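Long-range contacts in putative acetylornithine deacetylase (Sulfolobus tokodaii, PDB 3VPC), which probably catalyses the ATP- and magnesium-dependent attachment of glutamate to the C-terminal glutamate of the carrier protein LysW during arginine biosynthesis: residues 1-6 / 47-52; 124-129 / 162-167; 176-181 / 235-240. All coordinates share one frame; numbering follows the deposited sequence. Where two conformers were deposited one is given.

All three contacts pair neighbouring strands and are largely buried, but they belong to three separate sheets. Contact 1 lies in the parallel sheet of the preATP-grasp domain, where apolar side chains fill both faces; its polar side chains gather at the strand starts. Contacts 2 and 3 are antiparallel, fall in the ATP-grasp range, and both touch ADP. Contact 2 supplies ligands to the base and alpha-phosphate; contact 3 contains a magnesium-binding aspartate and approaches the ribose through one conformer of Asp176. Their nearest atoms are about 6 Å apart, and strand 164-168 is followed directly by strand 175-182. Contacts 1 and 2 lie on opposite sides of the chain's centre, their centres about 36 Å apart.

Contact 1 (1-6 / 47-52); sequences MRVVLI and YDVAII
Val4 and Ala50 face each other as neighbours in the Rossmann-like parallel sheet of the preATP-grasp domain, where strand 2-6 lies beside strand 49-52 at a 21° angle. The parallel ladder is set by Val4, whose N donates to Val49 O (2.9 Å) and whose O accepts from Ile51 N (2.8 Å); Ile6 N then reaches Ile51 O. On the face carrying Val4, Ala50, Ile6 and Ile52, Val4 CG1 presses on Ala50 CB at 3.5 Å, tighter than normal van der Waals contact, and helix 57-69 closes over Ile6, Ala50 and Ile52. On the other face Ile51 holds CD1 extended and reaches Val3 CG1 at 3.7 Å, while its CG2 meets Leu5 CD1; helix 268-280 packs against Val49 and Ile51.

Just before strand 49-52, Tyr47 lays its ring across Val4. Val4 CB stands 3.5 Å from the ring centroid and only 8° off the normal, a CH-pi contact over the face. With CG opposite the carbonyl carbon (chi1 -55°), the ring comes to lie over strand 2-6. A leucine here would probably lose this flat cover over Val4 and leave Asp29 without its tyrosine hydroxyl partner. Asp48 closes the end of the ladder with two bonds to the Arg2 backbone: its N donates to Arg2 O, and its OD2 takes Arg2 N at 3.1 Å through the anti lone pair. Further out, the Arg2 guanidinium sets one face against Tyr47 CE1, its NH2 3.6 Å from that carbon; Arg2 NH2, by a salt bridge, and Tyr47 OH, by a hydrogen bond, converge on Asp29 OD1.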
loop_
_atom_site.group_PDB
_atom_site.type_symbol
_atom_site.label_atom_id
_atom_site.label_comp_id
_atom_site.label_asym_id
_atom_site.label_seq_id
_atom_site.Cartn_x
_atom_site.Cartn_y
_atom_site.Cartn_z
ATOM N N MET A 1 -0.806 17.694 -42.236
ATOM C CA MET A 1 -0.448 17.218 -40.869
ATOM C C MET A 1 -1.683 17.197 -39.981
ATOM O O MET A 1 -2.510 18.123 -40.024
ATOM C CB MET A 1 0.629 18.120 -40.250
ATOM C CG MET A 1 1.048 17.736 -38.812
ATOM S SD MET A 1 2.077 19.002 -38.030
ATOM C CE MET A 1 0.856 20.196 -37.507
ATOM N N ARG A 2 -1.814 16.132 -39.193
ATOM C CA ARG A 2 -2.795 16.097 -38.122
ATOM C C ARG A 2 -2.189 15.612 -36.820
ATOM O O ARG A 2 -1.345 14.719 -36.810
ATOM C CB ARG A 2 -4.055 15.307 -38.488
ATOM C CG ARG A 2 -3.845 13.956 -39.106
ATOM C CD ARG A 2 -5.058 13.592 -39.937
ATOM N NE ARG A 2 -6.072 12.809 -39.218
ATOM C CZ ARG A 2 -6.976 13.300 -38.370
ATOM N NH1 ARG A 2 -7.004 14.596 -38.073
ATOM N NH2 ARG A 2 -7.858 12.479 -37.801
ATOM N N VAL A 3 -2.619 16.241 -35.737
ATOM C CA VAL A 3 -2.071 15.981 -34.418
ATOM C C VAL A 3 -3.142 15.239 -33.612
ATOM O O VAL A 3 -4.328 15.392 -33.881
ATOM C CB VAL A 3 -1.692 17.311 -33.724
ATOM C CG1 VAL A 3 -1.129 17.069 -32.346
ATOM C CG2 VAL A 3 -0.684 18.085 -34.559
ATOM N N VAL A 4 -2.722 14.415 -32.654
ATOM C CA VAL A 4 -3.636 13.917 -31.610
ATOM C C VAL A 4 -3.108 14.413 -30.264
ATOM O O VAL A 4 -1.896 14.345 -29.975
ATOM C CB VAL A 4 -3.821 12.369 -31.621
ATOM C CG1 VAL A 4 -2.505 11.620 -31.316
ATOM C CG2 VAL A 4 -4.942 11.938 -30.671
ATOM N N LEU A 5 -4.002 14.981 -29.481
ATOM C CA LEU A 5 -3.661 15.441 -28.159
ATOM C C LEU A 5 -4.191 14.395 -27.176
ATOM O O LEU A 5 -5.387 14.080 -27.168
ATOM C CB LEU A 5 -4.243 16.832 -27.908
ATOM C CG LEU A 5 -4.067 17.481 -26.532
ATOM C CD1 LEU A 5 -2.610 17.714 -26.188
ATOM C CD2 LEU A 5 -4.836 18.796 -26.478
ATOM N N ILE A 6 -3.285 13.820 -26.391
ATOM C CA ILE A 6 -3.621 12.705 -25.485
ATOM C C ILE A 6 -3.729 13.262 -24.074
ATOM O O ILE A 6 -2.785 13.849 -23.572
ATOM C CB ILE A 6 -2.533 11.603 -25.519
ATOM C CG1 ILE A 6 -2.319 11.102 -26.954
ATOM C CG2 ILE A 6 -2.871 10.459 -24.566
ATOM C CD1 ILE A 6 -3.590 10.586 -27.654
ATOM N N TYR A 47 -2.577 9.782 -37.444
ATOM C CA TYR A 47 -1.902 10.917 -36.795
ATOM C C TYR A 47 -0.410 10.963 -37.101
ATOM O O TYR A 47 0.281 9.944 -37.052
ATOM C CB TYR A 47 -2.157 10.945 -35.285
ATOM C CG TYR A 47 -3.622 10.938 -34.943
ATOM C CD1 TYR A 47 -4.424 12.049 -35.214
ATOM C CD2 TYR A 47 -4.217 9.813 -34.363
ATOM C CE1 TYR A 47 -5.779 12.049 -34.905
ATOM C CE2 TYR A 47 -5.569 9.802 -34.051
ATOM C CZ TYR A 47 -6.348 10.920 -34.332
ATOM O OH TYR A 47 -7.691 10.906 -34.030
ATOM N N ASP A 48 0.074 12.156 -37.432
ATOM C CA ASP A 48 1.488 12.374 -37.697
ATOM C C ASP A 48 2.277 12.609 -36.414
ATOM O O ASP A 48 3.447 12.246 -36.331
ATOM C CB ASP A 48 1.664 13.553 -38.649
ATOM C CG ASP A 48 1.034 13.286 -39.997
ATOM O OD1 ASP A 48 1.579 12.443 -40.727
ATOM O OD2 ASP A 48 -0.021 13.881 -40.297
ATOM N N VAL A 49 1.625 13.223 -35.431
ATOM C CA VAL A 49 2.250 13.593 -34.163
ATOM C C VAL A 49 1.239 13.367 -33.050
ATOM O O VAL A 49 0.067 13.679 -33.214
ATOM C CB VAL A 49 2.715 15.095 -34.181
ATOM C CG1 VAL A 49 2.944 15.656 -32.774
ATOM C CG2 VAL A 49 3.995 15.216 -34.935
ATOM N N ALA A 50 1.696 12.830 -31.918
ATOM C CA ALA A 50 0.882 12.796 -30.704
ATOM C C ALA A 50 1.540 13.685 -29.670
ATOM O O ALA A 50 2.766 13.618 -29.477
ATOM C CB ALA A 50 0.769 11.381 -30.164
ATOM N N ILE A 51 0.741 14.537 -29.035
ATOM C CA ILE A 51 1.179 15.338 -27.904
ATOM C C ILE A 51 0.721 14.623 -26.628
ATOM O O ILE A 51 -0.463 14.559 -26.336
ATOM C CB ILE A 51 0.582 16.771 -27.952
ATOM C CG1 ILE A 51 0.937 17.465 -29.280
ATOM C CG2 ILE A 51 1.078 17.611 -26.792
ATOM C CD1 ILE A 51 0.291 18.842 -29.405
ATOM N N ILE A 52 1.679 14.081 -25.881
ATOM C CA ILE A 52 1.373 13.249 -24.728
ATOM C C ILE A 52 1.219 14.102 -23.468
ATOM O O ILE A 52 2.191 14.674 -22.979
ATOM C CB ILE A 52 2.468 12.186 -24.515
ATOM C CG1 ILE A 52 2.758 11.427 -25.812
ATOM C CG2 ILE A 52 2.135 11.270 -23.299
ATOM C CD1 ILE A 52 1.589 10.635 -26.386
#

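Contact 2 (124-129 / 162-167); sequences LIDKPP and KAHIVQ. With ADP (adenosine-5'-diphosphate), chain E.
The adenine pocket of the ATP-grasp fold is built in part on the antiparallel pair of strands 124-127 and 164-167, from which Lys127 and Gln167 point to the same face. Ile125 pairs with Gln167, and Lys127 with Ile165, each through two backbone bonds, such as Gln167 N to Ile125 O at 2.8 Å. Lys127, extended beyond CG, brings NZ to ADP O1A (2.7 Å) and N7 (3.0 Å). The same NZ donates to Gln167 OE1 at 3.1 Å from above the amide plane, and to Asn249. Gln167 OE1 also accepts ADP N6 at 2.9 Å, while Ile125 CG1 packs 3.5 Å from ADP C6. On the opposite face, His164 ND1 gives a nearly straight bond (173°) to the syn lone pair of Asp126 OD2, 2.6 Å away and in the ring plane. Arg153 makes a salt bridge to Asp126 OD1, and the Tyr117 hydroxyl is hydrogen-bonded to OD2. On the nucleotide face Lys127 NZ links phosphate and base, and its charge probably offsets that of the phosphate, while Gln167 OE1, as an acceptor, reads the exocyclic amine of adenine.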
loop_
_atom_site.group_PDB
_atom_site.type_symbol
_atom_site.label_atom_id
_atom_site.label_comp_id
_atom_site.label_asym_id
_atom_site.label_seq_id
_atom_site.Cartn_x
_atom_site.Cartn_y
_atom_site.Cartn_z
ATOM N N LEU A 124 22.106 15.413 4.942
ATOM C CA LEU A 124 21.881 14.839 3.611
ATOM C C LEU A 124 20.405 14.934 3.203
ATOM O O LEU A 124 19.533 15.190 4.030
ATOM C CB LEU A 124 22.403 13.382 3.565
ATOM C CG LEU A 124 21.766 12.348 4.489
ATOM C CD1 LEU A 124 20.477 11.783 3.903
ATOM C CD2 LEU A 124 22.769 11.190 4.816
ATOM N N ILE A 125 20.134 14.785 1.905
ATOM C CA ILE A 125 18.782 14.667 1.409
ATOM C C ILE A 125 18.608 13.192 1.032
ATOM O O ILE A 125 19.501 12.604 0.454
ATOM C CB ILE A 125 18.562 15.577 0.152
ATOM C CG1 ILE A 125 18.513 17.068 0.560
ATOM C CG2 ILE A 125 17.301 15.150 -0.629
ATOM C CD1 ILE A 125 17.176 17.491 1.240
ATOM N N ASP A 126 17.487 12.597 1.414
ATOM C CA ASP A 126 17.083 11.296 0.907
ATOM C C ASP A 126 15.700 11.446 0.237
ATOM O O ASP A 126 14.704 11.855 0.876
ATOM C CB ASP A 126 17.059 10.294 2.062
ATOM C CG ASP A 126 16.659 8.893 1.655
ATOM O OD1 ASP A 126 16.202 8.660 0.511
ATOM O OD2 ASP A 126 16.788 8.005 2.537
ATOM N N LYS A 127 15.634 11.096 -1.039
ATOM C CA LYS A 127 14.352 11.086 -1.741
ATOM C C LYS A 127 14.199 9.854 -2.640
ATOM O O LYS A 127 15.191 9.290 -3.088
ATOM C CB LYS A 127 14.203 12.361 -2.580
ATOM C CG LYS A 127 15.195 12.469 -3.735
ATOM C CD LYS A 127 15.209 13.946 -4.247
ATOM C CE LYS A 127 16.284 14.162 -5.299
ATOM N NZ LYS A 127 16.511 15.624 -5.587
ATOM N N PRO A 128 12.951 9.436 -2.905
ATOM C CA PRO A 128 12.749 8.306 -3.822
ATOM C C PRO A 128 12.955 8.746 -5.296
ATOM O O PRO A 128 13.035 9.942 -5.569
ATOM C CB PRO A 128 11.291 7.884 -3.568
ATOM C CG PRO A 128 10.754 8.803 -2.517
ATOM C CD PRO A 128 11.679 9.985 -2.409
ATOM N N PRO A 129 13.078 7.784 -6.230
ATOM C CA PRO A 129 13.359 8.187 -7.621
ATOM C C PRO A 129 12.120 8.679 -8.366
ATOM O O PRO A 129 12.242 9.229 -9.453
ATOM C CB PRO A 129 13.914 6.900 -8.270
ATOM C CG PRO A 129 13.446 5.788 -7.379
ATOM C CD PRO A 129 13.142 6.324 -6.026
ATOM N N LYS A 162 10.864 2.422 -2.321
ATOM C CA LYS A 162 11.811 1.721 -1.449
ATOM C C LYS A 162 13.283 2.032 -1.785
ATOM O O LYS A 162 14.196 1.757 -0.986
ATOM C CB LYS A 162 11.596 0.216 -1.625
ATOM C CG LYS A 162 12.092 -0.668 -0.494
ATOM C CD LYS A 162 13.425 -1.331 -0.802
ATOM C CE LYS A 162 13.690 -2.411 0.232
ATOM N NZ LYS A 162 14.863 -3.239 -0.104
ATOM N N ALA A 163 13.522 2.524 -2.996
ATOM C CA ALA A 163 14.856 2.934 -3.398
ATOM C C ALA A 163 15.131 4.366 -2.889
ATOM O O ALA A 163 14.273 5.249 -2.991
ATOM C CB ALA A 163 15.001 2.848 -4.945
ATOM N N HIS A 164 16.329 4.558 -2.340
ATOM C CA HIS A 164 16.774 5.820 -1.769
ATOM C C HIS A 164 17.785 6.489 -2.676
ATOM O O HIS A 164 18.750 5.852 -3.134
ATOM C CB HIS A 164 17.457 5.573 -0.407
ATOM C CG HIS A 164 16.557 4.945 0.613
ATOM N ND1 HIS A 164 16.129 5.611 1.739
ATOM C CD2 HIS A 164 16.020 3.707 0.685
ATOM C CE1 HIS A 164 15.355 4.816 2.453
ATOM N NE2 HIS A 164 15.275 3.653 1.836
ATOM N N ILE A 165 17.579 7.774 -2.931
ATOM C CA ILE A 165 18.621 8.599 -3.538
ATOM C C ILE A 165 19.178 9.502 -2.428
ATOM O O ILE A 165 18.498 10.393 -1.941
ATOM C CB ILE A 165 18.095 9.497 -4.707
ATOM C CG1 ILE A 165 17.366 8.653 -5.767
ATOM C CG2 ILE A 165 19.267 10.231 -5.328
ATOM C CD1 ILE A 165 16.741 9.468 -6.914
ATOM N N VAL A 166 20.411 9.224 -2.026
ATOM C CA VAL A 166 21.029 9.882 -0.881
ATOM C C VAL A 166 22.015 10.919 -1.408
ATOM O O VAL A 166 23.017 10.582 -2.031
ATOM C CB VAL A 166 21.727 8.826 0.020
ATOM C CG1 VAL A 166 22.407 9.488 1.227
ATOM C CG2 VAL A 166 20.723 7.777 0.468
ATOM N N GLN A 167 21.719 12.190 -1.140
ATOM C CA GLN A 167 22.409 13.306 -1.771
ATOM C C GLN A 167 23.013 14.303 -0.798
ATOM O O GLN A 167 22.551 14.442 0.356
ATOM C CB GLN A 167 21.415 14.095 -2.630
ATOM C CG GLN A 167 20.711 13.281 -3.667
ATOM C CD GLN A 167 19.985 14.132 -4.661
ATOM O OE1 GLN A 167 19.321 15.107 -4.293
ATOM N NE2 GLN A 167 20.105 13.776 -5.940
HETATM P PB ADP E . 9.892 16.119 -6.395
HETATM O O1B ADP E . 10.123 15.381 -7.710
HETATM O O2B ADP E . 9.447 17.571 -6.559
HETATM O O3B ADP E . 8.939 15.370 -5.496
HETATM P PA ADP E . 12.575 17.137 -5.919
HETATM O O1A ADP E . 13.935 16.463 -6.016
HETATM O O2A ADP E . 12.143 18.128 -7.013
HETATM O O3A ADP E . 11.353 16.130 -5.645
HETATM O "O5'" ADP E . 12.737 18.067 -4.633
HETATM C "C5'" ADP E . 11.711 18.882 -4.105
HETATM C "C4'" ADP E . 12.417 20.084 -3.494
HETATM O "O4'" ADP E . 13.384 19.711 -2.513
HETATM C "C3'" ADP E . 13.222 20.821 -4.547
HETATM O "O3'" ADP E . 12.379 21.815 -5.084
HETATM C "C2'" ADP E . 14.337 21.472 -3.795
HETATM O "O2'" ADP E . 13.812 22.643 -3.141
HETATM C "C1'" ADP E . 14.576 20.480 -2.676
HETATM N N9 ADP E . 15.711 19.561 -2.909
HETATM C C8 ADP E . 15.653 18.351 -3.519
HETATM N N7 ADP E . 16.872 17.765 -3.516
HETATM C C5 ADP E . 17.726 18.606 -2.899
HETATM C C6 ADP E . 19.166 18.592 -2.547
HETATM N N6 ADP E . 19.938 17.534 -2.882
HETATM N N1 ADP E . 19.680 19.661 -1.883
HETATM C C2 ADP E . 18.894 20.716 -1.548
HETATM N N3 ADP E . 17.576 20.796 -1.826
HETATM C C4 ADP E . 16.946 19.780 -2.481
#

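Contact 3 (176-181 / 235-240); sequences DIRCIA and SIDILE. With ADP (adenosine-5'-diphosphate), chain E.
Ile177, Ile236 and Asp237 give up the most surface where strands 176-181 and 235-240 run antiparallel, their axes 4.4 Å apart at closest. Ile177 pairs with Ile238 through two backbone bonds, of which Ile238 N to Ile177 O is 2.8 Å long, and Ile177 CB stands 4.0 Å from Ile238 CB. Ile177 CG1 lies beside the backbone N and the chain continues extended (chi2 172°), which carries CD1 across the side chain of Glu240 at about a right angle, 3.7 Å from Glu240 CD. The carboxylate of Glu240 itself is engaged elsewhere, by Arg175. Ile236 makes the next hydrogen-bonded pair, with Cys179; its CD1 lies 3.6 Å from Cys179 O and also meets the CB atoms of Cys179 and Ala181.

These strands are central in the antiparallel sheet of the ATP-grasp domain, flanked by strands 185-193 and 245-252. Helix 216-229 packs on the face of Ile236 and Cys179, and a disulfide ties Cys179 to Cys189 on strand 185-193.

Asp237, a ligand of a magnesium ion, points to the other face and lies alongside Arg178. The arginine grips it side-on: NE reaches OD1 of Asp237 at 2.7 Å and NH2 reaches OD2 at 2.8 Å, both from the syn side, with guanidinium and carboxylate planes only 9° apart. This bidentate salt bridge fixes the carboxylate's rotation beside Glu250, another magnesium ligand. Less certain, resting on one of two conformers, are a hydrogen bond from ADP O3' to Asp176 OD2 (2.8 Å) and that oxygen's salt bridge with Arg192.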
loop_
_atom_site.group_PDB
_atom_site.type_symbol
_atom_site.label_atom_id
_atom_site.label_comp_id
_atom_site.label_asym_id
_atom_site.label_seq_id
_atom_site.Cartn_x
_atom_site.Cartn_y
_atom_site.Cartn_z
ATOM N N ASP A 176 14.830 27.275 -6.169
ATOM C CA ASP A 176 14.868 26.342 -7.301
ATOM C C ASP A 176 14.812 27.143 -8.593
ATOM O O ASP A 176 14.154 28.193 -8.660
ATOM C CB ASP A 176 13.659 25.393 -7.271
ATOM C CG ASP A 176 13.950 24.028 -7.910
ATOM O OD1 ASP A 176 14.724 23.937 -8.892
ATOM O OD2 ASP A 176 13.391 23.025 -7.421
ATOM N N ILE A 177 15.491 26.652 -9.620
ATOM C CA ILE A 177 15.351 27.248 -10.938
ATOM C C ILE A 177 14.634 26.235 -11.826
ATOM O O ILE A 177 14.997 25.052 -11.853
ATOM C CB ILE A 177 16.700 27.694 -11.545
ATOM C CG1 ILE A 177 17.331 28.830 -10.712
ATOM C CG2 ILE A 177 16.500 28.142 -13.005
ATOM C CD1 ILE A 177 18.771 29.209 -11.123
ATOM N N ARG A 178 13.582 26.680 -12.510
ATOM C CA ARG A 178 12.888 25.820 -13.444
ATOM C C ARG A 178 12.971 26.396 -14.852
ATOM O O ARG A 178 12.702 27.589 -15.072
ATOM C CB ARG A 178 11.433 25.603 -13.018
ATOM C CG ARG A 178 10.592 24.854 -14.065
ATOM C CD ARG A 178 9.337 24.262 -13.477
ATOM N NE ARG A 178 9.666 23.300 -12.444
ATOM C CZ ARG A 178 8.795 22.756 -11.602
ATOM N NH1 ARG A 178 7.502 23.081 -11.659
ATOM N NH2 ARG A 178 9.223 21.882 -10.692
ATOM N N CYS A 179 13.348 25.551 -15.805
ATOM C CA CYS A 179 13.450 25.965 -17.193
ATOM C C CYS A 179 12.578 25.077 -18.059
ATOM O O CYS A 179 12.234 23.947 -17.657
ATOM C CB CYS A 179 14.918 25.910 -17.660
ATOM S SG CYS A 179 16.096 26.755 -16.583
ATOM N N ILE A 180 12.200 25.583 -19.235
ATOM C CA ILE A 180 11.510 24.773 -20.226
ATOM C C ILE A 180 12.218 24.851 -21.567
ATOM O O ILE A 180 12.667 25.929 -21.997
ATOM C CB ILE A 180 10.007 25.171 -20.407
ATOM C CG1 ILE A 180 9.218 24.835 -19.139
ATOM C CG2 ILE A 180 9.375 24.445 -21.597
ATOM C CD1 ILE A 180 7.700 25.033 -19.264
ATOM N N ALA A 181 12.298 23.704 -22.233
ATOM C CA ALA A 181 12.897 23.634 -23.557
ATOM C C ALA A 181 11.939 22.947 -24.509
ATOM O O ALA A 181 11.196 22.016 -24.127
ATOM C CB ALA A 181 14.233 22.887 -23.507
ATOM N N SER A 235 10.436 20.248 -18.906
ATOM C CA SER A 235 11.003 21.207 -17.978
ATOM C C SER A 235 12.247 20.620 -17.320
ATOM O O SER A 235 12.435 19.387 -17.287
ATOM C CB SER A 235 10.000 21.661 -16.904
ATOM O OG SER A 235 9.560 20.568 -16.117
ATOM N N ILE A 236 13.103 21.514 -16.841
ATOM C CA ILE A 236 14.354 21.143 -16.199
ATOM C C ILE A 236 14.435 21.907 -14.891
ATOM O O ILE A 236 14.329 23.145 -14.882
ATOM C CB ILE A 236 15.610 21.488 -17.069
ATOM C CG1 ILE A 236 15.432 21.038 -18.524
ATOM C CG2 ILE A 236 16.892 20.827 -16.441
ATOM C CD1 ILE A 236 14.698 22.079 -19.461
ATOM N N ASP A 237 14.599 21.172 -13.791
ATOM C CA ASP A 237 14.817 21.779 -12.489
ATOM C C ASP A 237 16.302 21.779 -12.131
ATOM O O ASP A 237 16.971 20.717 -12.160
ATOM C CB ASP A 237 14.001 21.063 -11.384
ATOM C CG ASP A 237 12.494 21.251 -11.540
ATOM O OD1 ASP A 237 12.060 22.059 -12.386
ATOM O OD2 ASP A 237 11.723 20.571 -10.817
ATOM N N ILE A 238 16.796 22.966 -11.786
ATOM C CA ILE A 238 18.207 23.247 -11.535
ATOM C C ILE A 238 18.433 23.776 -10.113
ATOM O O ILE A 238 17.654 24.573 -9.616
ATOM C CB ILE A 238 18.715 24.363 -12.516
ATOM C CG1 ILE A 238 18.679 23.884 -13.977
ATOM C CG2 ILE A 238 20.110 24.867 -12.113
ATOM C CD1 ILE A 238 19.751 22.901 -14.322
ATOM N N LEU A 239 19.512 23.351 -9.470
ATOM C CA LEU A 239 19.902 23.962 -8.212
ATOM C C LEU A 239 21.229 24.669 -8.385
ATOM O O LEU A 239 22.145 24.149 -9.019
ATOM C CB LEU A 239 19.957 22.939 -7.063
ATOM C CG LEU A 239 18.607 22.260 -6.782
ATOM C CD1 LEU A 239 18.791 21.046 -5.900
ATOM C CD2 LEU A 239 17.602 23.220 -6.155
ATOM N N GLU A 240 21.324 25.871 -7.822
ATOM C CA GLU A 240 22.611 26.545 -7.746
ATOM C C GLU A 240 23.481 25.877 -6.682
ATOM O O GLU A 240 23.000 25.513 -5.604
ATOM C CB GLU A 240 22.426 28.035 -7.461
ATOM C CG GLU A 240 21.737 28.756 -8.602
ATOM C CD GLU A 240 20.933 29.972 -8.158
ATOM O OE1 GLU A 240 20.076 29.840 -7.250
ATOM O OE2 GLU A 240 21.150 31.063 -8.740
HETATM P PB ADP E . 9.892 16.119 -6.395
HETATM O O1B ADP E . 10.123 15.381 -7.710
HETATM O O2B ADP E . 9.447 17.571 -6.559
HETATM O O3B ADP E . 8.939 15.370 -5.496
HETATM P PA ADP E . 12.575 17.137 -5.919
HETATM O O1A ADP E . 13.935 16.463 -6.016
HETATM O O2A ADP E . 12.143 18.128 -7.013
HETATM O O3A ADP E . 11.353 16.130 -5.645
HETATM O "O5'" ADP E . 12.737 18.067 -4.633
HETATM C "C5'" ADP E . 11.711 18.882 -4.105
HETATM C "C4'" ADP E . 12.417 20.084 -3.494
HETATM O "O4'" ADP E . 13.384 19.711 -2.513
HETATM C "C3'" ADP E . 13.222 20.821 -4.547
HETATM O "O3'" ADP E . 12.379 21.815 -5.084
HETATM C "C2'" ADP E . 14.337 21.472 -3.795
HETATM O "O2'" ADP E . 13.812 22.643 -3.141
HETATM C "C1'" ADP E . 14.576 20.480 -2.676
HETATM N N9 ADP E . 15.711 19.561 -2.909
HETATM C C8 ADP E . 15.653 18.351 -3.519
HETATM N N7 ADP E . 16.872 17.765 -3.516
HETATM C C5 ADP E . 17.726 18.606 -2.899
HETATM C C6 ADP E . 19.166 18.592 -2.547
HETATM N N6 ADP E . 19.938 17.534 -2.882
HETATM N N1 ADP E . 19.680 19.661 -1.883
HETATM C C2 ADP E . 18.894 20.716 -1.548
HETATM N N3 ADP E . 17.576 20.796 -1.826
HETATM C C4 ADP E . 16.946 19.780 -2.481
#